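Local coordinates for protein beta-galactosidase/beta-glucuronidase (Faecalibacterium prausnitzii L2-6, PDB 6MVF) that binds flavin mononucleotide and is a family 2 glycoside hydrolase acting as a beta-glucuronidase of the human gut microbiome, at residues H52-V57 / V138-T143. Sequence-based numbering, arbitrary orientation.
Sequences HTWNAV and VSNEDT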
loop_
_atom_site.group_PDB
_atom_site.type_symbol
_atom_site.label_atom_id
_atom_site.label_comp_id
_atom_site.label_asym_id
_atom_site.label_seq_id
_atom_site.Cartn_x
_atom_site.Cartn_y
_atom_site.Cartn_z
ATOM N N HIS A 52 25.652 -3.444 -2.944
ATOM C CA HIS A 52 26.542 -4.491 -2.478
ATOM C C HIS A 52 27.930 -3.956 -2.169
ATOM O O HIS A 52 28.467 -3.101 -2.879
ATOM C CB HIS A 52 26.656 -5.618 -3.511
ATOM C CG HIS A 52 27.579 -6.707 -3.081
ATOM N ND1 HIS A 52 28.909 -6.738 -3.441
ATOM C CD2 HIS A 52 27.381 -7.774 -2.268
ATOM C CE1 HIS A 52 29.485 -7.789 -2.886
ATOM N NE2 HIS A 52 28.580 -8.434 -2.169
ATOM N N THR A 53 28.508 -4.482 -1.105
ATOM C CA THR A 53 29.931 -4.350 -0.862
ATOM C C THR A 53 30.459 -5.689 -0.387
ATOM O O THR A 53 29.785 -6.393 0.365
ATOM C CB THR A 53 30.258 -3.282 0.183
ATOM O OG1 THR A 53 31.664 -3.342 0.473
ATOM C CG2 THR A 53 29.440 -3.493 1.467
ATOM N N TRP A 54 31.666 -6.042 -0.820
ATOM C CA TRP A 54 32.286 -7.252 -0.287
ATOM C C TRP A 54 32.885 -7.035 1.107
ATOM O O TRP A 54 33.324 -8.005 1.728
ATOM C CB TRP A 54 33.337 -7.795 -1.280
ATOM C CG TRP A 54 34.508 -6.872 -1.566
ATOM C CD1 TRP A 54 35.600 -6.630 -0.754
ATOM C CD2 TRP A 54 34.702 -6.073 -2.743
ATOM N NE1 TRP A 54 36.447 -5.717 -1.355
ATOM C CE2 TRP A 54 35.923 -5.360 -2.572
ATOM C CE3 TRP A 54 33.961 -5.880 -3.919
ATOM C CZ2 TRP A 54 36.420 -4.483 -3.542
ATOM C CZ3 TRP A 54 34.455 -5.012 -4.883
ATOM C CH2 TRP A 54 35.676 -4.321 -4.687
ATOM N N ASN A 55 32.876 -5.801 1.633
ATOM C CA ASN A 55 33.400 -5.513 2.966
ATOM C C ASN A 55 32.300 -5.377 4.017
ATOM O O ASN A 55 32.563 -4.854 5.105
ATOM C CB ASN A 55 34.262 -4.240 2.961
ATOM C CG ASN A 55 35.483 -4.348 2.050
ATOM O OD1 ASN A 55 35.741 -3.471 1.211
ATOM N ND2 ASN A 55 36.230 -5.433 2.205
ATOM N N ALA A 56 31.084 -5.848 3.722
ATOM C CA ALA A 56 29.950 -5.613 4.615
ATOM C C ALA A 56 30.168 -6.214 5.991
ATOM O O ALA A 56 29.635 -5.707 6.979
ATOM C CB ALA A 56 28.674 -6.186 4.010
ATOM N N VAL A 57 30.918 -7.304 6.083
ATOM C CA VAL A 57 31.225 -7.926 7.363
ATOM C C VAL A 57 32.670 -7.661 7.787
ATOM O O VAL A 57 32.910 -7.160 8.886
ATOM C CB VAL A 57 30.905 -9.436 7.339
ATOM C CG1 VAL A 57 31.269 -10.086 8.662
ATOM C CG2 VAL A 57 29.432 -9.622 7.030
ATOM N N VAL A 138 35.734 -3.152 -10.189
ATOM C CA VAL A 138 35.776 -2.213 -9.076
ATOM C C VAL A 138 36.968 -2.554 -8.190
ATOM O O VAL A 138 37.169 -3.717 -7.839
ATOM C CB VAL A 138 34.471 -2.262 -8.260
ATOM C CG1 VAL A 138 34.519 -1.267 -7.100
ATOM C CG2 VAL A 138 33.291 -2.009 -9.151
ATOM N N SER A 139 37.737 -1.548 -7.811
ATOM C CA SER A 139 38.881 -1.741 -6.934
ATOM C C SER A 139 38.815 -0.750 -5.782
ATOM O O SER A 139 38.675 0.457 -6.010
ATOM C CB SER A 139 40.192 -1.560 -7.689
ATOM O OG SER A 139 41.279 -1.588 -6.770
ATOM N N ASN A 140 38.940 -1.253 -4.549
ATOM C CA ASN A 140 39.097 -0.380 -3.391
ATOM C C ASN A 140 40.538 -0.362 -2.866
ATOM O O ASN A 140 40.775 -0.074 -1.686
ATOM C CB ASN A 140 38.103 -0.760 -2.293
ATOM C CG ASN A 140 38.418 -2.093 -1.632
ATOM O OD1 ASN A 140 39.042 -2.968 -2.225
ATOM N ND2 ASN A 140 37.963 -2.250 -0.389
ATOM N N GLU A 141 41.506 -0.653 -3.734
ATOM C CA GLU A 141 42.920 -0.550 -3.400
ATOM C C GLU A 141 43.392 0.895 -3.514
ATOM O O GLU A 141 42.846 1.685 -4.297
ATOM C CB GLU A 141 43.751 -1.444 -4.325
ATOM C CG GLU A 141 43.706 -2.928 -3.957
ATOM C CD GLU A 141 44.210 -3.862 -5.063
ATOM O OE1 GLU A 141 43.690 -3.817 -6.221
ATOM O OE2 GLU A 141 45.126 -4.659 -4.753
ATOM N N ASP A 142 44.415 1.232 -2.719
ATOM C CA ASP A 142 45.083 2.535 -2.802
ATOM C C ASP A 142 45.714 2.752 -4.182
ATOM O O ASP A 142 46.047 1.799 -4.891
ATOM C CB ASP A 142 46.151 2.618 -1.710
ATOM C CG ASP A 142 46.555 4.044 -1.375
ATOM O OD1 ASP A 142 46.010 4.998 -1.978
ATOM O OD2 ASP A 142 47.418 4.205 -0.482
ATOM N N THR A 143 45.845 4.009 -4.590
ATOM C CA THR A 143 46.534 4.372 -5.823
ATOM C C THR A 143 47.263 5.684 -5.594
ATOM O O THR A 143 46.938 6.423 -4.660
ATOM C CB THR A 143 45.604 4.550 -7.036
ATOM O OG1 THR A 143 45.115 5.896 -7.070
ATOM C CG2 THR A 143 44.436 3.567 -7.032
#
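W54 reaches V138 and N140 with the six-membered part of its indole. CH2 packs against CG1 of V138 at 4.1 Å and lies near V138 O, which comes at the ring obliquely. With chi1 at 62°, the W54 side chain leaves the backbone between N and C and carries the indole across to the end of strand 131-139. At the ring's edge, in its plane, sits N140 OD1, 3.3 Å from W54 CZ2, and the N140 amide stands nearly perpendicular to the indole (89°). Both segments belong to the sugar-binding domain of a family 2 glycoside hydrolase, where the loop between strands 46-48 and 70-78 passes the end of strand 131-139. T53 to A56 form a type I beta turn, and T53 OG1 accepts the backbone N-H of N55 at 3.0 Å, an ST turn. W54 NE1 hydrogen-bonds to L67 O, which also accepts from N55 ND2. Replacing W54 with an alanine would probably open a gap beside V138 and cost L67 O the indole's bond. Among the polar groups, N55 OD1 and N140 ND2 approach to 3.0 Å, but the angle is too poor for a hydrogen bond. Each bonds outward instead: N55 OD1 to G157 N, N140 ND2 to F155 O, while N140 OD1 takes T69 N.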